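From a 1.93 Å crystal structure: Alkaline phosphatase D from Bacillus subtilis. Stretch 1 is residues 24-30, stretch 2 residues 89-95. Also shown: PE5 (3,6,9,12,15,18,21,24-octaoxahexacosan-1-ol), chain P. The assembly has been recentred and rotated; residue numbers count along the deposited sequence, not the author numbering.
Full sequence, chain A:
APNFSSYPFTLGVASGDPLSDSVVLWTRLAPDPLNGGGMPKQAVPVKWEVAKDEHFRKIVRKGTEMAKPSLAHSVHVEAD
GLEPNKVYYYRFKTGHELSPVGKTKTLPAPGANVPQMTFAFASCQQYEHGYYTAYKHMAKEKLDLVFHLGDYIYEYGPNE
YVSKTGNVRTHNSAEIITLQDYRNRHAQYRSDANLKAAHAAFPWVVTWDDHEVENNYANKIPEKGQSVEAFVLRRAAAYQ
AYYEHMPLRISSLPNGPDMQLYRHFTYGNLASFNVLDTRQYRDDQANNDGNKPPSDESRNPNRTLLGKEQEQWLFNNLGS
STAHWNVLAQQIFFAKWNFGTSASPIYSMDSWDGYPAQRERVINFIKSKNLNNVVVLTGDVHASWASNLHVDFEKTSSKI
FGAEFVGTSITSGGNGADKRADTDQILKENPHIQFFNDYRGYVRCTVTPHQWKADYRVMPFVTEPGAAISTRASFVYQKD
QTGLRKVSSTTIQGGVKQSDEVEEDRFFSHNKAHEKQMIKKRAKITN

Stretch 1 (24-30) VLWTRLA
Stretch 2 89-95: YYRFKTG

Two strands need not share a hydrogen-bond ladder to be neighbours; they can also pack through their side chains, and a pair in alkaline phosphatase D from Bacillus subtilis is a compact example. Residues 24-28 and 89-94 are both extended, each strand beginning earlier in the chain, and they run in broadly the same direction, their axes crossing at -37° with a closest approach of 8.5 Å. That spacing is too wide for backbone pairing, and no hydrogen bond joins the stretches. The register advances two residues at a time: CA of Leu 25 lies 7.8 Å from CA of Tyr 90, CA of Thr 27 7.9 Å from CA of Phe 92, and CA of Leu 29 8.8 Å from CA of Thr 94. Together the two faces bury 338 Å².

Alternation along the extended chain accounts for much of the pattern: Leu 25 and Thr 27 direct CA-to-CB toward the partner, and Trp 26 between them directs it away. Val 24 (phi/psi -87/134, chi1 t) is out of reach. Leu 25 (-111/138) adopts the m, t rotamer and touches two aromatic rings. Its CD2 sits over one face of Tyr 90 (-145/155, chi1 p, chi2 -87°), 3.7 Å from that residue's CG, in a CH-pi contact 19° off the ring normal. Its CB lies 3.9 Å from CZ of Phe 92.

Trp 26 (-131/142, chi1 t, chi2 92°) contributes through its backbone: its O approaches CE2 of Phe 92 at 3.4 Å, obliquely to the ring. Thr 27 (-154/-178, chi1 -166°) places its CG2 3.6 Å from CD2 of Phe 92 and almost directly above the ring centre, only 8° off the normal, so the methyl makes a well-centred CH-pi contact while OG1 is hydrogen-bonded elsewhere in the structure. Phe 92 (-119/157, chi1 m, chi2 -89°) thus meets three consecutive residues.

Arg 28 (-149/136), with chi1 to chi3 all t, is out of reach. Leu 29 (-86/111; m, t) lies beyond the strand; its CA-to-CB bond points sideways, but the end of the side chain comes nearer, bringing CD2 to 3.9 Å from CG2 of Thr 94 (-132/121, chi1 t). Ala 30 (-149/64) makes no contact.

On the second strand, Arg 91 (-160/163; p, t, t) points away and binds PE5 instead, its NH1 donating hydrogen bonds to O3 at 2.5 Å and O1 at 3.2 Å. Gly 95 (59/-120) follows the strand with a positive phi that favours glycine.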

# COMPACT_ATOMS: atom_id res chain seq x y z
N VAL A 24 11.57 12.93 4.53
CA VAL A 24 11.40 12.48 5.91
C VAL A 24 12.37 11.32 6.16
O VAL A 24 12.48 10.39 5.34
CB VAL A 24 9.96 12.02 6.22
CG1 VAL A 24 9.88 11.46 7.64
CG2 VAL A 24 8.96 13.17 6.04
N LEU A 25 13.06 11.38 7.30
CA LEU A 25 13.89 10.29 7.79
C LEU A 25 13.23 9.71 9.04
O LEU A 25 12.78 10.46 9.90
CB LEU A 25 15.29 10.80 8.14
CG LEU A 25 16.00 11.70 7.12
CD1 LEU A 25 17.38 12.12 7.67
CD2 LEU A 25 16.15 10.98 5.77
N TRP A 26 13.22 8.39 9.15
CA TRP A 26 12.54 7.71 10.22
C TRP A 26 13.45 6.68 10.88
O TRP A 26 14.22 5.98 10.21
CB TRP A 26 11.29 6.99 9.69
CG TRP A 26 10.57 6.16 10.72
CD1 TRP A 26 9.54 6.56 11.52
CD2 TRP A 26 10.84 4.79 11.07
NE1 TRP A 26 9.16 5.54 12.35
CE2 TRP A 26 9.94 4.45 12.11
CE3 TRP A 26 11.76 3.83 10.63
CZ2 TRP A 26 9.92 3.19 12.69
CZ3 TRP A 26 11.76 2.58 11.24
CH2 TRP A 26 10.83 2.27 12.25
N THR A 27 13.33 6.58 12.20
CA THR A 27 13.72 5.37 12.89
C THR A 27 12.93 5.29 14.19
O THR A 27 12.06 6.13 14.45
CB THR A 27 15.24 5.31 13.13
OG1 THR A 27 15.59 3.97 13.50
CG2 THR A 27 15.70 6.34 14.19
N ARG A 28 13.21 4.26 14.97
CA ARG A 28 12.58 4.05 16.26
C ARG A 28 13.60 3.34 17.15
O ARG A 28 14.26 2.36 16.72
CB ARG A 28 11.31 3.20 16.14
CG ARG A 28 10.65 2.90 17.53
CD ARG A 28 9.32 2.20 17.47
NE ARG A 28 9.00 1.78 18.83
CZ ARG A 28 8.33 0.71 19.20
NH1 ARG A 28 7.77 -0.11 18.32
NH2 ARG A 28 8.19 0.47 20.51
N LEU A 29 13.70 3.81 18.39
CA LEU A 29 14.51 3.13 19.42
C LEU A 29 13.67 2.06 20.10
O LEU A 29 12.73 2.39 20.84
CB LEU A 29 15.03 4.12 20.45
CG LEU A 29 15.69 5.37 19.89
CD1 LEU A 29 16.21 6.29 21.03
CD2 LEU A 29 16.81 4.96 18.93
N ALA A 30 14.01 0.80 19.85
CA ALA A 30 13.26 -0.35 20.34
C ALA A 30 14.17 -1.57 20.61
O ALA A 30 14.03 -2.60 19.95
CB ALA A 30 12.16 -0.72 19.31
N TYR A 89 22.48 9.76 1.43
CA TYR A 89 22.59 8.74 2.45
C TYR A 89 22.29 9.38 3.79
O TYR A 89 22.53 10.59 3.98
CB TYR A 89 23.97 8.10 2.43
CG TYR A 89 24.24 7.43 1.11
CD1 TYR A 89 24.77 8.16 0.04
CD2 TYR A 89 23.90 6.10 0.91
CE1 TYR A 89 24.98 7.56 -1.19
CE2 TYR A 89 24.10 5.48 -0.32
CZ TYR A 89 24.65 6.23 -1.37
OH TYR A 89 24.86 5.65 -2.60
N TYR A 90 21.76 8.58 4.71
CA TYR A 90 21.41 9.08 6.03
C TYR A 90 21.65 8.03 7.08
O TYR A 90 21.66 6.83 6.80
CB TYR A 90 19.95 9.59 6.05
CG TYR A 90 18.92 8.50 5.84
CD1 TYR A 90 18.53 8.13 4.56
CD2 TYR A 90 18.32 7.86 6.93
CE1 TYR A 90 17.60 7.13 4.37
CE2 TYR A 90 17.38 6.87 6.74
CZ TYR A 90 17.02 6.50 5.48
OH TYR A 90 16.13 5.50 5.28
N ARG A 91 21.87 8.48 8.32
CA ARG A 91 21.99 7.57 9.46
C ARG A 91 21.73 8.31 10.75
O ARG A 91 21.76 9.55 10.79
CB ARG A 91 23.38 6.93 9.51
CG ARG A 91 24.44 7.90 9.88
CD ARG A 91 25.81 7.26 10.02
NE ARG A 91 26.80 8.31 10.16
CZ ARG A 91 28.11 8.11 10.16
NH1 ARG A 91 28.61 6.89 9.99
NH2 ARG A 91 28.93 9.15 10.29
N PHE A 92 21.47 7.54 11.79
CA PHE A 92 21.19 8.06 13.11
C PHE A 92 22.24 7.57 14.08
O PHE A 92 22.82 6.50 13.89
CB PHE A 92 19.82 7.58 13.60
CG PHE A 92 18.67 8.00 12.74
CD1 PHE A 92 18.01 9.20 12.97
CD2 PHE A 92 18.23 7.18 11.71
CE1 PHE A 92 16.93 9.57 12.20
CE2 PHE A 92 17.13 7.56 10.91
CZ PHE A 92 16.49 8.75 11.17
N LYS A 93 22.42 8.31 15.17
CA LYS A 93 23.30 7.92 16.26
C LYS A 93 22.62 8.29 17.57
O LYS A 93 22.10 9.39 17.70
CB LYS A 93 24.62 8.67 16.14
CG LYS A 93 25.71 8.26 17.09
CD LYS A 93 26.81 9.35 17.12
CE LYS A 93 28.15 8.82 17.61
NZ LYS A 93 29.28 9.71 17.19
N THR A 94 22.60 7.36 18.51
CA THR A 94 22.09 7.63 19.85
C THR A 94 23.11 7.09 20.84
O THR A 94 23.43 5.91 20.82
CB THR A 94 20.64 7.09 20.05
OG1 THR A 94 20.12 7.57 21.28
CG2 THR A 94 20.56 5.56 19.97
N GLY A 95 23.62 7.98 21.68
CA GLY A 95 24.78 7.70 22.49
C GLY A 95 25.90 7.35 21.53
O GLY A 95 26.24 8.13 20.63
C50 PE5 P . 32.35 8.46 10.12
O1 PE5 P . 31.80 7.16 9.88
C1 PE5 P . 31.56 6.89 8.49
C2 PE5 P . 31.09 5.45 8.28
O2 PE5 P . 29.81 5.41 7.63
C3 PE5 P . 29.27 4.09 7.39
C4 PE5 P . 28.41 3.56 8.56
O3 PE5 P . 27.80 4.57 9.36